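Local coordinates for beta sliding clamp (Bartonella birtlesii LL-WM9, PDB 6PTR), which probably tethers DNA polymerases and other replication proteins to DNA for processive synthesis, as a ring-shaped head-to-tail homodimer closed around the duplex, at residues Phe138-Ala142 and Ser143-His147; Met195-Pro198 and Ser199-Gly203; Ile208-Arg211 and Lys212-Gly215; Phe240-Ser244 and Val245-Ser249. All coordinates share one frame; numbering follows the deposited sequence.

How the contacts relate
All four contacts are local ones in the central domain of the clamp. Contacts 1 and 3 are alike: a strand runs into the first turn of a helix, helix 142-152 in one and helix 211-221 in the other, but a serine caps the first and a proline precedes the second. Contact 4 is a beta hairpin with paired backbone bonds; its Phe240 meets Leu145 of contact 1 and Ile209 of contact 3. Contact 2 is the surface member, a turn bridged by water whose apolar side packs on Phe138 of contact 1; the other three are partly buried. Contact 3 lies nearest the centre of the chain, about 6 Å between centres, and does not touch contact 2.

Contact 1 of 4, residues Phe138-Ala142 and Ser143-His147; sequences FFLSA and SKLKH
A serine N-cap starts helix 142-152 directly after strand 136-141, and the Ser141 side chain reaches forward to the first turn. A chi1 of 71° tucks its OG over the backbone, facing the helix, 3.0 Å from Lys144 N, where it accepts the capping bond, bent to 154° at the hydrogen. The same OG lies 3.2 Å from Lys144 CB, so the hydroxyl rests against the root of that side chain as well. The carbonyl of Ser141 does separate work: its O takes the amide of Leu145 at 2.9 Å in a nearly straight bond. The next bond of the helix runs from Lys146 N to Ala142 O, 2.8 Å. On the buried side, the methyl groups Leu140 CD1 and Leu145 CD1 meet at 4.3 Å, linking the last part of the strand to the inner face of the helix. Leu145 continues onto Leu217 and Leu221 of helix 211-221, while Lys146 NZ forms a salt bridge with Asp150. Strand and helix segments run at 81° to each other, a sharp turn between a sheet-edge strand and a capped helix, as in the strand-helix units of the DNA clamp fold.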
loop_
_atom_site.group_PDB
_atom_site.type_symbol
_atom_site.label_atom_id
_atom_site.label_comp_id
_atom_site.label_asym_id
_atom_site.label_seq_id
_atom_site.Cartn_x
_atom_site.Cartn_y
_atom_site.Cartn_z
ATOM N N PHE C 138 17.969 4.250 35.098
ATOM C CA PHE C 138 18.742 5.394 34.629
ATOM C C PHE C 138 17.912 6.131 33.587
ATOM O O PHE C 138 16.811 5.705 33.232
ATOM C CB PHE C 138 20.111 4.963 34.074
ATOM C CG PHE C 138 20.042 4.034 32.892
ATOM C CD1 PHE C 138 19.826 2.674 33.068
ATOM C CD2 PHE C 138 20.246 4.506 31.609
ATOM C CE1 PHE C 138 19.785 1.814 31.983
ATOM C CE2 PHE C 138 20.206 3.645 30.519
ATOM C CZ PHE C 138 19.981 2.301 30.706
ATOM N N PHE C 139 18.436 7.262 33.120
ATOM C CA PHE C 139 17.717 8.108 32.174
ATOM C C PHE C 139 18.579 8.374 30.950
ATOM O O PHE C 139 19.798 8.521 31.063
ATOM C CB PHE C 139 17.328 9.449 32.808
ATOM C CG PHE C 139 16.394 9.325 33.980
ATOM C CD1 PHE C 139 16.876 9.018 35.244
ATOM C CD2 PHE C 139 15.027 9.517 33.815
ATOM C CE1 PHE C 139 16.005 8.891 36.320
ATOM C CE2 PHE C 139 14.156 9.413 34.900
ATOM C CZ PHE C 139 14.647 9.089 36.139
ATOM N N LEU C 140 17.937 8.426 29.783
ATOM C CA LEU C 140 18.530 8.913 28.539
ATOM C C LEU C 140 17.553 9.892 27.915
ATOM O O LEU C 140 16.346 9.735 28.065
ATOM C CB LEU C 140 18.778 7.804 27.514
ATOM C CG LEU C 140 19.857 6.755 27.675
ATOM C CD1 LEU C 140 19.820 5.830 26.448
ATOM C CD2 LEU C 140 21.190 7.446 27.784
ATOM N N SER C 141 18.060 10.879 27.183
ATOM C CA SER C 141 17.132 11.696 26.420
ATOM C C SER C 141 16.460 10.837 25.364
ATOM O O SER C 141 17.049 9.880 24.837
ATOM C CB SER C 141 17.831 12.896 25.771
ATOM O OG SER C 141 18.672 12.498 24.701
ATOM N N ALA C 142 15.206 11.168 25.065
ATOM C CA ALA C 142 14.508 10.439 24.014
ATOM C C ALA C 142 15.259 10.546 22.695
ATOM O O ALA C 142 15.353 9.568 21.943
ATOM C CB ALA C 142 13.079 10.965 23.864
ATOM N N SER C 143 15.806 11.724 22.400
ATOM C CA SER C 143 16.496 11.900 21.126
ATOM C C SER C 143 17.744 11.032 21.060
ATOM O O SER C 143 18.038 10.440 20.017
ATOM C CB SER C 143 16.846 13.367 20.919
ATOM O OG SER C 143 17.655 13.810 21.986
ATOM N N LYS C 144 18.480 10.921 22.168
ATOM C CA LYS C 144 19.624 10.014 22.188
ATOM C C LYS C 144 19.193 8.564 22.022
ATOM O O LYS C 144 19.817 7.820 21.261
ATOM C CB LYS C 144 20.427 10.168 23.479
ATOM C CG LYS C 144 21.736 9.393 23.448
ATOM C CD LYS C 144 22.638 9.958 22.354
ATOM C CE LYS C 144 24.019 9.335 22.378
ATOM N NZ LYS C 144 25.030 10.212 21.711
ATOM N N LEU C 145 18.152 8.130 22.743
ATOM C CA LEU C 145 17.683 6.751 22.581
ATOM C C LEU C 145 17.246 6.485 21.150
ATOM O O LEU C 145 17.527 5.418 20.586
ATOM C CB LEU C 145 16.528 6.461 23.545
ATOM C CG LEU C 145 15.964 5.039 23.365
ATOM C CD1 LEU C 145 17.017 3.982 23.690
ATOM C CD2 LEU C 145 14.738 4.873 24.267
ATOM N N LYS C 146 16.575 7.455 20.532
ATOM C CA LYS C 146 16.192 7.270 19.139
ATOM C C LYS C 146 17.418 7.081 18.252
ATOM O O LYS C 146 17.403 6.259 17.330
ATOM C CB LYS C 146 15.385 8.465 18.657
ATOM C CG LYS C 146 14.904 8.316 17.227
ATOM C CD LYS C 146 14.120 9.545 16.802
ATOM C CE LYS C 146 13.490 9.378 15.418
ATOM N NZ LYS C 146 14.489 9.223 14.337
ATOM N N HIS C 147 18.467 7.868 18.499
ATOM C CA HIS C 147 19.696 7.736 17.726
ATOM C C HIS C 147 20.273 6.334 17.867
ATOM O O HIS C 147 20.655 5.709 16.874
ATOM C CB HIS C 147 20.702 8.788 18.178
ATOM C CG HIS C 147 22.067 8.614 17.586
ATOM N ND1 HIS C 147 22.330 8.820 16.249
ATOM C CD2 HIS C 147 23.243 8.248 18.152
ATOM C CE1 HIS C 147 23.610 8.591 16.017
ATOM N NE2 HIS C 147 24.188 8.245 17.155
#

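Contact 2 of 4, residues Met195-Pro198 and Ser199-Gly203; sequences MEAP and SGVDG
Pro198 and Val201 are the ends of a type II beta turn in the loop between strands 189-196 and 207-210, where a packed apolar cluster contrasts with an exposed corner. In the cluster Val201 is buried and works with both methyls. CG2 presses on Ala197 CB at 3.5 Å and also lies 3.2 Å from Pro198 O, a close approach of a methyl to a carbonyl oxygen. CG1 meets the proline ring at CG, 4.1 Å away, the two side chains crossing at about a right angle. With chi1 at -57°, Val201 CG2 lies over the backbone, flanked by N and C alike, which directs it to Ala197 and leaves CG1 for the ring. Phe138 of strand 136-141 lies against both Pro198 and Val201, and Leu140 also touches the proline, so the apolar cluster fastens the loop to the neighbouring strand. The corner is looser: Ser199 and Gly200 are exposed, and Gly200, the third residue of the turn, takes a positive phi of 96°. No direct hydrogen bond closes the turn. A water does so instead at its mouth, next to Val201 CG2, donating to Pro198 O at 3.1 Å and accepting from Val201 N at 3.1 Å.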
loop_
_atom_site.group_PDB
_atom_site.type_symbol
_atom_site.label_atom_id
_atom_site.label_comp_id
_atom_site.label_asym_id
_atom_site.label_seq_id
_atom_site.Cartn_x
_atom_site.Cartn_y
_atom_site.Cartn_z
ATOM N N MET C 195 27.711 5.121 23.222
ATOM C CA MET C 195 27.711 6.454 23.820
ATOM C C MET C 195 28.369 6.375 25.186
ATOM O O MET C 195 28.490 5.298 25.778
ATOM C CB MET C 195 26.300 7.024 23.970
ATOM C CG MET C 195 25.475 6.275 24.975
ATOM S SD MET C 195 23.834 7.000 25.197
ATOM C CE MET C 195 24.228 8.402 26.249
ATOM N N GLU C 196 28.809 7.537 25.681
ATOM C CA GLU C 196 29.238 7.625 27.064
ATOM C C GLU C 196 28.074 7.231 27.956
ATOM O O GLU C 196 26.959 7.734 27.794
ATOM C CB GLU C 196 29.710 9.042 27.387
ATOM C CG GLU C 196 30.181 9.204 28.820
ATOM C CD GLU C 196 30.993 10.475 29.035
ATOM O OE1 GLU C 196 31.748 10.869 28.118
ATOM O OE2 GLU C 196 30.872 11.075 30.123
ATOM N N ALA C 197 28.327 6.320 28.883
ATOM C CA ALA C 197 27.239 5.751 29.665
ATOM C C ALA C 197 26.690 6.783 30.645
ATOM O O ALA C 197 27.467 7.447 31.343
ATOM C CB ALA C 197 27.708 4.526 30.426
ATOM N N PRO C 198 25.377 6.930 30.751
ATOM C CA PRO C 198 24.818 7.830 31.767
ATOM C C PRO C 198 25.097 7.290 33.165
ATOM O O PRO C 198 25.580 6.171 33.351
ATOM C CB PRO C 198 23.323 7.841 31.445
ATOM C CG PRO C 198 23.081 6.539 30.730
ATOM C CD PRO C 198 24.340 6.213 29.987
ATOM N N SER C 199 24.812 8.111 34.167
ATOM C CA SER C 199 24.974 7.637 35.534
ATOM C C SER C 199 23.919 6.577 35.840
ATOM O O SER C 199 22.830 6.563 35.256
ATOM C CB SER C 199 24.875 8.803 36.520
ATOM O OG SER C 199 23.871 9.712 36.117
ATOM N N GLY C 200 24.273 5.649 36.727
ATOM C CA GLY C 200 23.349 4.632 37.185
ATOM C C GLY C 200 23.410 3.299 36.469
ATOM O O GLY C 200 22.592 2.421 36.775
ATOM N N VAL C 201 24.342 3.115 35.530
ATOM C CA VAL C 201 24.442 1.892 34.736
ATOM C C VAL C 201 25.643 1.044 35.133
ATOM O O VAL C 201 25.948 0.057 34.456
ATOM C CB VAL C 201 24.486 2.205 33.233
ATOM C CG1 VAL C 201 23.267 2.994 32.824
ATOM C CG2 VAL C 201 25.728 2.980 32.907
ATOM N N ASP C 202 26.363 1.418 36.185
ATOM C CA ASP C 202 27.375 0.512 36.704
ATOM C C ASP C 202 26.690 -0.770 37.168
ATOM O O ASP C 202 25.672 -0.725 37.869
ATOM C CB ASP C 202 28.150 1.165 37.854
ATOM N N GLY C 203 27.229 -1.910 36.744
ATOM C CA GLY C 203 26.643 -3.192 37.073
ATOM C C GLY C 203 25.461 -3.611 36.221
ATOM O O GLY C 203 24.911 -4.696 36.454
HETATM O O HOH W 1 27.184 4.450 35.371
#

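Contact 3 of 4, residues Ile208-Arg211 and Lys212-Gly215; sequences IIPR and KAVG
Ile209 has chi1 at -52°, which sets CG2 opposite the backbone N, and Val214 has chi1 at 171°, which swings CG2 to the side of its own backbone N; the two methyls thereby meet at 3.8 Å. The side chains cross at about a right angle. Ile209 CG2 also reaches Ala213 CB at 4.1 Å, so one branch of the isoleucine covers two successive residues of the helix. Pro210 holds the N-cap position and has no polar side chain to offer the first turn. Its carbonyl serves instead: Val214 N binds Pro210 O at 3.0 Å, nearly straight at the hydrogen (168°). The next bond joins Gly215 N to Arg211 O at 2.9 Å and is more bent. Val214 CG2 also lies 3.5 Å from Pro210 O, the acceptor of its own amide. Lys212 NZ forms salt bridges with Asp56 and Glu30, and Arg211 NH1 a hydrogen bond with Asn166 OD1. The contact joins outermost strand 207-210 to helix 211-221: Val214 faces Ile168 of strand 167-173, whereas Pro210 and Ala213 lean on Ser249 of strand 245-250, and Ala213 also touches Leu59 of strand 59-69.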
loop_
_atom_site.group_PDB
_atom_site.type_symbol
_atom_site.label_atom_id
_atom_site.label_comp_id
_atom_site.label_asym_id
_atom_site.label_seq_id
_atom_site.Cartn_x
_atom_site.Cartn_y
_atom_site.Cartn_z
ATOM N N ILE C 208 19.096 -8.556 25.954
ATOM C CA ILE C 208 18.657 -8.582 24.555
ATOM C C ILE C 208 17.230 -8.056 24.520
ATOM O O ILE C 208 16.309 -8.714 25.015
ATOM C CB ILE C 208 18.742 -9.987 23.956
ATOM C CG1 ILE C 208 20.177 -10.513 24.026
ATOM C CG2 ILE C 208 18.240 -9.979 22.489
ATOM C CD1 ILE C 208 20.258 -12.011 23.688
ATOM N N ILE C 209 17.046 -6.865 23.955
ATOM C CA ILE C 209 15.709 -6.283 23.851
ATOM C C ILE C 209 15.018 -6.872 22.629
ATOM O O ILE C 209 15.569 -6.780 21.522
ATOM C CB ILE C 209 15.786 -4.759 23.725
ATOM C CG1 ILE C 209 16.644 -4.183 24.847
ATOM C CG2 ILE C 209 14.361 -4.183 23.642
ATOM C CD1 ILE C 209 17.085 -2.719 24.593
ATOM N N PRO C 210 13.836 -7.478 22.761
ATOM C CA PRO C 210 13.197 -8.125 21.599
ATOM C C PRO C 210 12.867 -7.156 20.469
ATOM O O PRO C 210 12.548 -5.980 20.693
ATOM C CB PRO C 210 11.913 -8.730 22.184
ATOM C CG PRO C 210 12.177 -8.808 23.668
ATOM C CD PRO C 210 13.060 -7.654 23.998
ATOM N N ARG C 211 12.962 -7.686 19.247
ATOM C CA ARG C 211 12.646 -6.951 18.025
ATOM C C ARG C 211 11.310 -6.212 18.092
ATOM O O ARG C 211 11.221 -5.051 17.671
ATOM C CB ARG C 211 12.656 -7.938 16.849
ATOM C CG ARG C 211 12.326 -7.340 15.511
ATOM C CD ARG C 211 12.726 -8.284 14.385
ATOM N NE ARG C 211 12.250 -9.649 14.592
ATOM C CZ ARG C 211 11.077 -10.099 14.163
ATOM N NH1 ARG C 211 10.725 -11.357 14.384
ATOM N NH2 ARG C 211 10.251 -9.286 13.516
ATOM N N LYS C 212 10.256 -6.850 18.626
ATOM C CA LYS C 212 8.951 -6.175 18.641
ATOM C C LYS C 212 8.958 -4.948 19.545
ATOM O O LYS C 212 8.390 -3.908 19.185
ATOM C CB LYS C 212 7.830 -7.127 19.071
ATOM C CG LYS C 212 6.437 -6.425 19.151
ATOM C CD LYS C 212 5.323 -7.441 19.274
ATOM C CE LYS C 212 3.927 -6.786 19.136
ATOM N NZ LYS C 212 2.840 -7.767 19.264
ATOM N N ALA C 213 9.553 -5.059 20.742
ATOM C CA ALA C 213 9.662 -3.908 21.630
ATOM C C ALA C 213 10.449 -2.795 20.961
ATOM O O ALA C 213 10.057 -1.616 21.024
ATOM C CB ALA C 213 10.330 -4.311 22.952
ATOM N N VAL C 214 11.558 -3.146 20.301
ATOM C CA VAL C 214 12.334 -2.137 19.589
ATOM C C VAL C 214 11.456 -1.435 18.569
ATOM O O VAL C 214 11.471 -0.209 18.464
ATOM C CB VAL C 214 13.569 -2.759 18.917
ATOM C CG1 VAL C 214 14.226 -1.726 18.006
ATOM C CG2 VAL C 214 14.553 -3.259 19.976
ATOM N N GLY C 215 10.665 -2.202 17.820
ATOM C CA GLY C 215 9.862 -1.613 16.759
ATOM C C GLY C 215 8.778 -0.690 17.282
ATOM O O GLY C 215 8.537 0.385 16.722
#

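Contact 4 of 4, residues Phe240-Ser244 and Val245-Ser249; sequences FSLGS and VVFTS
Phe240 and Phe247 pair by two backbone hydrogen bonds in the hairpin of strands 237-242 and 245-250, Phe240 N to Phe247 O and Phe247 N to Phe240 O, both 2.8 Å. Leu242 and Val245 exchange two more at 2.9 Å, Leu242 N to Val245 O and Val245 N to Leu242 O, and the second closes a type II' turn through Gly243 (phi 58°) and Ser244. A water at the turn donates to Gly243 O at 2.7 Å and to Val245 O as well. Weaker CH...O contacts flank the non-hydrogen-bonded pair Ser241 and Val246: Val246 CA lies 3.4 Å from Phe240 O, and Ser241 CA faces Val245 O. Side chains divide by face. Phe240, Leu242, Val245 and Phe247 share one; there Leu242 CD2 comes to the edge of the Phe247 ring, 4.2 Å from CD2. Leu217, Leu220 and Leu221 of helix 211-221 cover Phe240, Phe247 and Leu242, while Val245 packs on Glu63 and Arg24. On the reverse face Ser241 OG lies between the methyls of Val246, 3.7 Å from both CG1 and CG2. The chemistry implies strands joined by main-chain bonds, an apolar face covered largely by helix 211-221, and a directly bonded turn whose water gives two carbonyls a donor.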
loop_
_atom_site.group_PDB
_atom_site.type_symbol
_atom_site.label_atom_id
_atom_site.label_comp_id
_atom_site.label_asym_id
_atom_site.label_seq_id
_atom_site.Cartn_x
_atom_site.Cartn_y
_atom_site.Cartn_z
ATOM N N PHE C 240 10.513 1.068 29.541
ATOM C CA PHE C 240 10.821 2.405 29.056
ATOM C C PHE C 240 9.641 3.296 29.397
ATOM O O PHE C 240 8.522 3.041 28.938
ATOM C CB PHE C 240 11.047 2.421 27.544
ATOM C CG PHE C 240 12.137 1.525 27.081
ATOM C CD1 PHE C 240 11.896 0.177 26.840
ATOM C CD2 PHE C 240 13.408 2.029 26.845
ATOM C CE1 PHE C 240 12.905 -0.657 26.405
ATOM C CE2 PHE C 240 14.428 1.185 26.391
ATOM C CZ PHE C 240 14.176 -0.151 26.186
ATOM N N SER C 241 9.890 4.345 30.168
ATOM C CA SER C 241 8.848 5.304 30.515
ATOM C C SER C 241 9.194 6.638 29.875
ATOM O O SER C 241 10.283 7.175 30.088
ATOM C CB SER C 241 8.707 5.447 32.035
ATOM O OG SER C 241 8.360 4.199 32.610
ATOM N N LEU C 242 8.281 7.171 29.076
ATOM C CA LEU C 242 8.557 8.460 28.461
ATOM C C LEU C 242 7.222 9.133 28.200
ATOM O O LEU C 242 6.275 8.478 27.762
ATOM C CB LEU C 242 9.375 8.312 27.167
ATOM C CG LEU C 242 8.884 7.491 25.978
ATOM C CD1 LEU C 242 9.748 7.831 24.768
ATOM C CD2 LEU C 242 8.931 5.977 26.234
ATOM N N GLY C 243 7.146 10.428 28.490
ATOM C CA GLY C 243 5.871 11.118 28.377
ATOM C C GLY C 243 4.829 10.462 29.262
ATOM O O GLY C 243 5.061 10.179 30.444
ATOM N N SER C 244 3.658 10.199 28.689
ATOM C CA SER C 244 2.599 9.484 29.386
ATOM C C SER C 244 2.535 8.014 28.979
ATOM O O SER C 244 1.531 7.344 29.252
ATOM C CB SER C 244 1.260 10.155 29.114
ATOM O OG SER C 244 1.088 10.207 27.709
ATOM N N VAL C 245 3.590 7.499 28.357
ATOM C CA VAL C 245 3.609 6.150 27.808
ATOM C C VAL C 245 4.599 5.316 28.601
ATOM O O VAL C 245 5.686 5.793 28.956
ATOM C CB VAL C 245 3.977 6.168 26.304
ATOM C CG1 VAL C 245 4.035 4.752 25.736
ATOM C CG2 VAL C 245 2.986 7.025 25.546
ATOM N N VAL C 246 4.225 4.073 28.888
ATOM C CA VAL C 246 5.153 3.118 29.486
ATOM C C VAL C 246 5.145 1.845 28.651
ATOM O O VAL C 246 4.076 1.274 28.417
ATOM C CB VAL C 246 4.790 2.804 30.950
ATOM C CG1 VAL C 246 5.779 1.777 31.516
ATOM C CG2 VAL C 246 4.767 4.066 31.822
ATOM N N PHE C 247 6.332 1.406 28.204
ATOM C CA PHE C 247 6.557 0.121 27.526
ATOM C C PHE C 247 7.242 -0.841 28.486
ATOM O O PHE C 247 8.320 -0.521 28.989
ATOM C CB PHE C 247 7.505 0.242 26.330
ATOM C CG PHE C 247 6.968 0.996 25.163
ATOM C CD1 PHE C 247 6.247 0.346 24.185
ATOM C CD2 PHE C 247 7.250 2.344 25.006
ATOM C CE1 PHE C 247 5.761 1.035 23.081
ATOM C CE2 PHE C 247 6.775 3.041 23.900
ATOM C CZ PHE C 247 6.028 2.387 22.938
ATOM N N THR C 248 6.678 -2.033 28.688
ATOM C CA THR C 248 7.360 -3.050 29.488
ATOM C C THR C 248 7.461 -4.322 28.664
ATOM O O THR C 248 6.449 -4.810 28.149
ATOM C CB THR C 248 6.642 -3.337 30.806
ATOM O OG1 THR C 248 6.395 -2.104 31.498
ATOM C CG2 THR C 248 7.534 -4.249 31.693
ATOM N N SER C 249 8.676 -4.855 28.540
ATOM C CA SER C 249 8.925 -5.988 27.657
ATOM C C SER C 249 9.694 -7.066 28.394
ATOM O O SER C 249 10.580 -6.767 29.200
ATOM C CB SER C 249 9.719 -5.571 26.422
ATOM O OG SER C 249 9.923 -6.703 25.564
HETATM O O HOH W 2 5.585 7.682 31.324
#